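Flagellar biosynthesis protein flhF (Bacillus subtilis, PDB 2PX0) is a GTPase of the signal-recognition-particle family that forms a homodimer with bound GTP and is necessary for flagellar biosynthesis. Local coordinates at the phosphoaminophosphonic acid-guanylate ester site and the interface of chains A and B. Numbering follows the deposited sequence. Chains: chain A/B, Flagellar biosynthesis protein flhF.

Contact 1 is the composite nucleotide chamber in which two GMPPNP molecules lie between the subunits of the FlhF homodimer; contact 2 is a patch of protein-to-protein pairing beside it. The centres of their C-alpha atoms are about 13 Å apart. A:Glu251 belongs to both, its carboxylate turned towards the guanine of GNP (chain C) and its backbone lying near B:Asp228, and A:Thr252 next to it carries the chain on into contact 2. Guanine recognition and dimer pairing thus run through one loop, so the state of the nucleotide may be felt along the subunit boundary.

Contact 1: the phosphoaminophosphonic acid-guanylate ester site. Residues chain A 114-115, 117-120, 146, 248, 250-251, 275-276; chain B 114-120, 146, 248, 273, 275-276. With GNP (phosphoaminophosphonic acid-guanylate ester), chain C; GNP (phosphoaminophosphonic acid-guanylate ester), chain D; MG (magnesium ion), chain E; MG (magnesium ion), chain F.
Two molecules of GMPPNP (GNP), a non-hydrolysable GTP analogue, are almost wholly buried head to tail between the chains, each phosphate tail cradled by the P-loop of its own subunit. The tight part is the beta-phosphate of GNP (chain C). Its O1B accepts from the backbone N of A:Gly117 and from A:Lys118 NZ. A:Lys118 N also donates to GNP (chain C) O1B, nearly straight (174° at H) and 2.7 Å long. A:Lys118 folds back at chi3 and chi4, so that NZ bridges O1B and the gamma-phosphate O3G. A:Thr120 clasps the alpha-phosphate O1A with both backbone N and OG1. Over the guanine, the extended A:Lys248 lays CG on the six-membered ring, while A:Asp250 OD1 takes the N-H of GNP (chain C) N1 on its syn lone pair at 3.1 Å, reading the base as guanine. A:Lys248 NZ runs on to meet B:Thr114 OG1 tip to tip at 2.9 Å, and B:Lys248 meets A:Thr114 likewise, stitching each base pocket to the opposite P-loop. The nucleotides also bond each other: the ribose hydroxyl GNP (chain D) O3' donates to the gamma-phosphate GNP (chain C) O1G at 2.6 Å, with the reciprocal bond alongside. Looser is the watery side at the magnesium ions. MG (chain E) has a near-octahedral shell of GNP (chain C) O2B and O2G, A:Thr119 OG1 and three waters, whereas B:Thr119 OG1 stands off MG (chain F) at 2.6 Å, a loosely modelled contact. Here the two Arg146 guanidiniums approach tip to tip, planes 75° apart, their like charges probably offset by phosphate. A:Arg146, extended from CG to NE, places NH1 3.1 Å from GNP (chain C) O1G, which lies 9° out of the guanidinium plane.

Contact 2: the interface of chains A and B. Residues chain A 222-225, 228, 251-252, 257; chain B 223-225, 228, 257.
Backbone pairing forms the core of this patch of the homodimer interface. A:Ala224 and B:Ala224 make an antiparallel beta bridge across the two-fold axis, and B:Lys225 N donates to A:Thr223 O at 3.0 Å, the donor lying nearly along the C=O axis (171°). The reciprocal bond, from A:Lys225 N to B:Thr223 O, is weak. Side-chain hydrogen bonding centres on B:Lys225. Its CG lies anti to the carbonyl carbon and the chain bends at chi3, carrying the ammonium across into chain A. There B:Lys225 NZ donates to A:Thr252 OG1 at 2.8 Å, and also to A:Ala222 O and A:Ser257 OG. NZ stands above the plane of the A:Ala222 carbonyl, 26° out of it, and the lysine chain crosses A:Thr252 obliquely. A:Thr252 holds OG1 anti to its backbone N (chi1 -177°), turned to the lysine; the B:Asp228 carboxylate is a weak partner of the same hydroxyl. Charge pairing appears in the twin lysine, which behaves differently. A:Lys225, bent at chi3 and chi4, turns NZ back to its own chain and makes a salt bridge with A:Asp228 OD2 at 3.1 Å, on the syn lone pair, while its methylenes pass beside B:Ser257. As modelled at 3.0 Å resolution, the two lysines differ although the interface as a whole is two-fold symmetric. Apolar contact is modest: A:Thr223 CG2 touches B:Ala224 CB at 3.9 Å, and B:Thr223 CG2 meets A:Ala224 CB in the same way. In each subunit the paired residues occupy the loop between the end of a core strand, 214-221 in chain A, and the helix beginning at residue 226, with Ser257 in the first turn of helix 256-263.

Contact 1: the phosphoaminophosphonic acid-guanylate ester site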
# COMPACT_ATOMS: atom_id res chain seq x y z
N THR A 114 5.27 0.95 5.08
CA THR A 114 5.61 -0.45 4.86
C THR A 114 5.28 -0.88 3.43
O THR A 114 4.30 -0.43 2.85
CB THR A 114 4.85 -1.37 5.86
OG1 THR A 114 3.48 -1.00 5.91
CG2 THR A 114 5.46 -1.27 7.24
N GLY A 115 6.14 -1.74 2.88
CA GLY A 115 5.97 -2.26 1.54
C GLY A 115 5.80 -1.25 0.43
O GLY A 115 5.42 -1.61 -0.67
N GLY A 117 8.07 0.44 -1.25
CA GLY A 117 9.02 0.23 -2.32
C GLY A 117 10.31 0.99 -2.07
O GLY A 117 10.88 1.57 -2.98
N LYS A 118 10.77 0.99 -0.83
CA LYS A 118 11.99 1.71 -0.53
C LYS A 118 13.22 1.03 -1.10
O LYS A 118 13.99 1.64 -1.84
CB LYS A 118 12.17 1.86 0.98
CG LYS A 118 11.23 2.85 1.61
CD LYS A 118 11.53 2.99 3.08
CE LYS A 118 11.19 1.70 3.80
NZ LYS A 118 9.78 1.28 3.57
N THR A 119 13.40 -0.23 -0.75
CA THR A 119 14.56 -0.98 -1.20
C THR A 119 14.66 -1.14 -2.73
O THR A 119 15.74 -0.94 -3.31
CB THR A 119 14.58 -2.35 -0.55
OG1 THR A 119 14.28 -2.20 0.85
CG2 THR A 119 15.96 -2.97 -0.69
N THR A 120 13.57 -1.52 -3.37
CA THR A 120 13.61 -1.69 -4.81
C THR A 120 13.95 -0.36 -5.43
O THR A 120 14.58 -0.30 -6.49
CB THR A 120 12.26 -2.12 -5.36
OG1 THR A 120 11.79 -3.26 -4.64
CG2 THR A 120 12.39 -2.44 -6.84
N ARG A 146 13.21 -6.13 9.75
CA ARG A 146 12.73 -7.10 8.77
C ARG A 146 13.63 -8.32 8.56
O ARG A 146 14.82 -8.20 8.25
CB ARG A 146 12.49 -6.43 7.42
CG ARG A 146 12.12 -7.41 6.33
CD ARG A 146 11.67 -6.73 5.06
NE ARG A 146 11.52 -7.70 3.99
CZ ARG A 146 10.74 -7.54 2.93
NH1 ARG A 146 10.02 -6.43 2.80
NH2 ARG A 146 10.66 -8.48 2.00
N LYS A 248 4.49 2.93 -7.38
CA LYS A 248 3.34 2.24 -7.93
C LYS A 248 2.30 3.08 -8.66
O LYS A 248 1.11 2.74 -8.66
CB LYS A 248 2.68 1.44 -6.81
CG LYS A 248 3.70 0.91 -5.81
CD LYS A 248 3.10 -0.10 -4.87
CE LYS A 248 4.22 -0.73 -4.04
NZ LYS A 248 3.75 -1.85 -3.18
N ASP A 250 1.87 3.08 -11.54
CA ASP A 250 1.38 2.19 -12.57
C ASP A 250 0.41 1.21 -11.94
O ASP A 250 -0.07 0.30 -12.62
CB ASP A 250 2.52 1.39 -13.17
CG ASP A 250 3.06 0.34 -12.19
OD1 ASP A 250 3.56 0.74 -11.12
OD2 ASP A 250 2.99 -0.87 -12.49
N GLU A 251 0.13 1.37 -10.65
CA GLU A 251 -0.75 0.44 -9.96
C GLU A 251 -2.02 1.09 -9.43
O GLU A 251 -2.97 0.40 -9.04
CB GLU A 251 0.03 -0.21 -8.81
CG GLU A 251 -0.54 -1.51 -8.31
CD GLU A 251 0.46 -2.26 -7.46
OE1 GLU A 251 1.66 -2.28 -7.82
OE2 GLU A 251 0.07 -2.85 -6.43
N GLY A 275 6.89 0.35 -11.93
CA GLY A 275 6.98 -1.09 -12.13
C GLY A 275 8.04 -1.73 -11.26
O GLY A 275 8.62 -1.07 -10.41
N GLN A 276 8.32 -3.01 -11.48
CA GLN A 276 9.30 -3.71 -10.66
C GLN A 276 10.66 -3.91 -11.33
O GLN A 276 11.63 -4.32 -10.67
CB GLN A 276 8.71 -5.06 -10.23
CG GLN A 276 7.21 -5.10 -10.34
CD GLN A 276 6.59 -6.33 -9.73
OE1 GLN A 276 6.68 -6.55 -8.52
NE2 GLN A 276 5.93 -7.15 -10.55
N THR B 114 1.32 -5.95 -4.03
CA THR B 114 2.72 -5.86 -3.68
C THR B 114 3.03 -5.11 -2.39
O THR B 114 2.89 -3.90 -2.31
CB THR B 114 3.51 -5.20 -4.82
OG1 THR B 114 2.98 -3.90 -5.07
CG2 THR B 114 3.39 -6.03 -6.06
N GLY B 115 3.48 -5.85 -1.37
CA GLY B 115 3.84 -5.24 -0.11
C GLY B 115 2.78 -5.23 0.96
O GLY B 115 3.00 -4.69 2.03
N ALA B 116 1.63 -5.83 0.68
CA ALA B 116 0.51 -5.83 1.63
C ALA B 116 0.71 -6.70 2.87
O ALA B 116 0.37 -6.28 3.98
CB ALA B 116 -0.77 -6.24 0.91
N GLY B 117 1.25 -7.90 2.68
CA GLY B 117 1.49 -8.80 3.79
C GLY B 117 1.45 -10.29 3.48
O GLY B 117 1.24 -11.09 4.37
N LYS B 118 1.64 -10.65 2.22
CA LYS B 118 1.61 -12.06 1.81
C LYS B 118 2.50 -12.99 2.64
O LYS B 118 2.00 -13.86 3.35
CB LYS B 118 1.99 -12.16 0.34
CG LYS B 118 0.84 -11.97 -0.61
CD LYS B 118 1.31 -12.03 -2.05
CE LYS B 118 1.64 -10.64 -2.57
NZ LYS B 118 2.49 -9.88 -1.63
N THR B 119 3.81 -12.81 2.54
CA THR B 119 4.76 -13.63 3.28
C THR B 119 4.65 -13.51 4.81
O THR B 119 4.44 -14.50 5.51
CB THR B 119 6.22 -13.31 2.85
OG1 THR B 119 6.43 -13.84 1.54
CG2 THR B 119 7.22 -13.93 3.81
N THR B 120 4.80 -12.30 5.34
CA THR B 120 4.71 -12.13 6.78
C THR B 120 3.42 -12.69 7.37
O THR B 120 3.32 -12.86 8.58
CB THR B 120 4.82 -10.67 7.17
OG1 THR B 120 6.09 -10.17 6.75
CG2 THR B 120 4.70 -10.51 8.68
N ARG B 146 11.61 -11.74 -8.12
CA ARG B 146 12.44 -10.81 -7.36
C ARG B 146 13.75 -11.37 -6.79
O ARG B 146 13.80 -12.49 -6.27
CB ARG B 146 11.63 -10.19 -6.22
CG ARG B 146 12.23 -8.90 -5.65
CD ARG B 146 12.21 -8.91 -4.14
NE ARG B 146 10.87 -9.08 -3.58
CZ ARG B 146 10.62 -9.53 -2.36
NH1 ARG B 146 11.61 -9.86 -1.54
NH2 ARG B 146 9.37 -9.64 -1.95
N LYS B 248 -2.66 -4.57 7.75
CA LYS B 248 -2.38 -3.20 8.16
C LYS B 248 -3.53 -2.34 8.68
O LYS B 248 -3.50 -1.10 8.56
CB LYS B 248 -1.69 -2.48 6.99
CG LYS B 248 -0.48 -3.21 6.44
CD LYS B 248 0.09 -2.52 5.22
CE LYS B 248 1.47 -3.07 4.87
NZ LYS B 248 2.12 -2.31 3.76
N THR B 273 -4.27 -9.01 9.61
CA THR B 273 -3.04 -8.70 10.31
C THR B 273 -3.22 -7.31 10.89
O THR B 273 -4.04 -6.54 10.40
CB THR B 273 -1.85 -8.73 9.34
OG1 THR B 273 -2.00 -7.70 8.37
CG2 THR B 273 -1.81 -10.08 8.62
N GLY B 275 -0.18 -5.75 12.68
CA GLY B 275 1.13 -5.39 13.19
C GLY B 275 2.22 -6.23 12.56
O GLY B 275 1.95 -7.20 11.83
N GLN B 276 3.47 -5.87 12.86
CA GLN B 276 4.63 -6.56 12.29
C GLN B 276 5.05 -7.77 13.14
O GLN B 276 5.47 -8.80 12.60
CB GLN B 276 5.77 -5.56 12.15
CG GLN B 276 5.27 -4.19 11.74
CD GLN B 276 6.39 -3.22 11.43
OE1 GLN B 276 7.19 -3.46 10.53
NE2 GLN B 276 6.45 -2.12 12.17
PG GNP C . 9.68 -2.79 3.67
O1G GNP C . 8.84 -3.93 4.13
O2G GNP C . 11.19 -3.06 3.86
O3G GNP C . 9.28 -1.50 4.29
N3B GNP C . 9.35 -2.81 2.02
PB GNP C . 10.08 -1.73 1.00
O1B GNP C . 9.58 -0.39 1.22
O2B GNP C . 11.55 -1.99 1.12
O3A GNP C . 9.45 -2.35 -0.37
PA GNP C . 10.03 -3.41 -1.33
O1A GNP C . 11.23 -2.89 -2.04
O2A GNP C . 10.14 -4.67 -0.48
O5' GNP C . 8.94 -3.59 -2.35
C5' GNP C . 7.66 -4.08 -1.95
C4' GNP C . 6.85 -4.48 -3.12
O4' GNP C . 6.36 -3.46 -3.93
C3' GNP C . 7.61 -5.45 -4.08
O3' GNP C . 6.81 -6.59 -4.41
C2' GNP C . 7.88 -4.59 -5.30
O2' GNP C . 7.99 -5.31 -6.50
C1' GNP C . 6.70 -3.68 -5.28
N9 GNP C . 7.02 -2.40 -5.95
C8 GNP C . 8.04 -1.45 -5.51
N7 GNP C . 8.08 -0.43 -6.32
C5 GNP C . 7.04 -0.73 -7.33
C6 GNP C . 6.62 0.05 -8.48
O6 GNP C . 7.01 1.08 -8.87
N1 GNP C . 5.60 -0.60 -9.17
C2 GNP C . 5.14 -1.82 -8.70
N2 GNP C . 4.09 -2.31 -9.54
N3 GNP C . 5.46 -2.55 -7.71
C4 GNP C . 6.45 -1.91 -7.04
PG GNP D . 5.89 -8.97 -1.74
O1G GNP D . 6.88 -7.98 -2.23
O2G GNP D . 6.50 -10.37 -1.63
O3G GNP D . 4.65 -8.98 -2.55
N3B GNP D . 5.63 -8.40 -0.15
PB GNP D . 4.60 -9.19 0.88
O1B GNP D . 3.21 -9.04 0.48
O2B GNP D . 5.18 -10.56 1.03
O3A GNP D . 4.83 -8.31 2.18
PA GNP D . 5.62 -8.63 3.40
O1A GNP D . 5.00 -9.75 4.13
O2A GNP D . 7.05 -8.75 2.92
O5' GNP D . 5.47 -7.36 4.24
C5' GNP D . 5.99 -6.09 3.77
C4' GNP D . 5.94 -5.05 4.84
O4' GNP D . 4.69 -4.75 5.37
C3' GNP D . 6.85 -5.41 6.06
O3' GNP D . 7.71 -4.31 6.41
C2' GNP D . 5.84 -5.75 7.17
O2' GNP D . 6.31 -5.51 8.47
C1' GNP D . 4.69 -4.86 6.78
N9 GNP D . 3.41 -5.44 7.27
C8 GNP D . 2.85 -6.71 6.81
N7 GNP D . 1.72 -6.95 7.43
C5 GNP D . 1.53 -5.77 8.33
C6 GNP D . 0.46 -5.47 9.28
O6 GNP D . -0.49 -6.08 9.53
N1 GNP D . 0.67 -4.26 9.92
C2 GNP D . 1.80 -3.54 9.61
N2 GNP D . 1.83 -2.32 10.39
N3 GNP D . 2.79 -3.73 8.81
C4 GNP D . 2.57 -4.92 8.18
MG MG E . 12.82 -2.87 2.53
MG MG F . 6.51 -11.77 -0.05
O HOH W 1 12.43 -4.76 1.72
O HOH W 2 14.11 -3.75 3.93
O HOH W 3 13.27 -0.99 3.33
O HOH W 4 4.89 -12.79 -0.91
O HOH W 5 7.85 -12.97 -1.11
O HOH W 6 8.12 -10.80 0.85

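Contact 2: the interface of chains A and B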
# COMPACT_ATOMS: atom_id res chain seq x y z
N ALA A 222 1.55 5.46 -4.16
CA ALA A 222 0.43 6.06 -4.89
C ALA A 222 -0.87 5.27 -4.72
O ALA A 222 -1.90 5.58 -5.33
CB ALA A 222 0.80 6.16 -6.38
N THR A 223 -0.84 4.25 -3.88
CA THR A 223 -2.04 3.44 -3.67
C THR A 223 -2.77 3.78 -2.37
O THR A 223 -3.95 3.49 -2.23
CB THR A 223 -1.68 1.94 -3.71
OG1 THR A 223 -0.92 1.66 -4.88
CG2 THR A 223 -2.93 1.12 -3.77
N ALA A 224 -2.06 4.40 -1.43
CA ALA A 224 -2.62 4.80 -0.15
C ALA A 224 -3.77 5.80 -0.27
O ALA A 224 -3.90 6.52 -1.25
CB ALA A 224 -1.54 5.40 0.70
N LYS A 225 -4.61 5.84 0.75
CA LYS A 225 -5.72 6.75 0.75
C LYS A 225 -5.12 8.08 1.17
O LYS A 225 -4.10 8.12 1.87
CB LYS A 225 -6.77 6.31 1.76
CG LYS A 225 -7.10 4.83 1.74
CD LYS A 225 -8.44 4.59 2.41
CE LYS A 225 -8.53 3.24 3.11
NZ LYS A 225 -7.77 3.25 4.37
N ASP A 228 -4.92 8.68 5.05
CA ASP A 228 -3.84 8.00 5.74
C ASP A 228 -2.54 8.77 5.59
O ASP A 228 -1.79 8.93 6.55
CB ASP A 228 -3.65 6.58 5.21
CG ASP A 228 -4.82 5.67 5.56
OD1 ASP A 228 -5.48 5.95 6.57
OD2 ASP A 228 -5.07 4.69 4.83
N GLU A 251 0.13 1.37 -10.65
CA GLU A 251 -0.75 0.44 -9.96
C GLU A 251 -2.02 1.09 -9.43
O GLU A 251 -2.97 0.40 -9.04
CB GLU A 251 0.03 -0.21 -8.81
CG GLU A 251 -0.54 -1.51 -8.31
CD GLU A 251 0.46 -2.26 -7.46
OE1 GLU A 251 1.66 -2.28 -7.82
OE2 GLU A 251 0.07 -2.85 -6.43
N THR A 252 -2.03 2.42 -9.40
CA THR A 252 -3.17 3.18 -8.91
C THR A 252 -4.11 3.55 -10.05
O THR A 252 -3.78 3.32 -11.20
CB THR A 252 -2.70 4.43 -8.14
OG1 THR A 252 -3.83 5.13 -7.60
CG2 THR A 252 -1.91 5.34 -9.05
N SER A 257 -5.16 11.83 -4.79
CA SER A 257 -4.60 11.76 -3.45
C SER A 257 -3.16 12.29 -3.39
O SER A 257 -2.78 13.00 -2.45
CB SER A 257 -4.65 10.32 -2.94
OG SER A 257 -4.12 9.41 -3.89
N THR B 223 -4.99 -0.31 3.60
CA THR B 223 -4.40 0.97 3.24
C THR B 223 -4.76 1.43 1.81
O THR B 223 -4.79 2.63 1.54
CB THR B 223 -2.85 0.89 3.37
OG1 THR B 223 -2.50 0.83 4.75
CG2 THR B 223 -2.18 2.10 2.75
N ALA B 224 -5.02 0.48 0.93
CA ALA B 224 -5.36 0.76 -0.46
C ALA B 224 -6.68 1.50 -0.68
O ALA B 224 -7.65 1.32 0.06
CB ALA B 224 -5.37 -0.54 -1.25
N LYS B 225 -6.71 2.33 -1.72
CA LYS B 225 -7.88 3.10 -2.07
C LYS B 225 -8.89 2.14 -2.65
O LYS B 225 -8.52 1.20 -3.32
CB LYS B 225 -7.49 4.16 -3.09
CG LYS B 225 -6.49 5.17 -2.55
CD LYS B 225 -6.12 6.24 -3.58
CE LYS B 225 -5.10 5.72 -4.58
NZ LYS B 225 -4.60 6.79 -5.47
N ASP B 228 -8.95 1.49 -6.39
CA ASP B 228 -7.85 0.62 -6.79
C ASP B 228 -8.24 -0.82 -6.59
O ASP B 228 -8.31 -1.58 -7.55
CB ASP B 228 -6.59 0.91 -5.99
CG ASP B 228 -5.96 2.25 -6.34
OD1 ASP B 228 -6.31 2.81 -7.40
OD2 ASP B 228 -5.12 2.71 -5.54
N SER B 257 -13.12 1.73 3.20
CA SER B 257 -12.61 1.24 1.93
C SER B 257 -12.69 -0.27 1.92
O SER B 257 -12.86 -0.87 0.86
CB SER B 257 -11.16 1.68 1.76
OG SER B 257 -10.39 1.31 2.89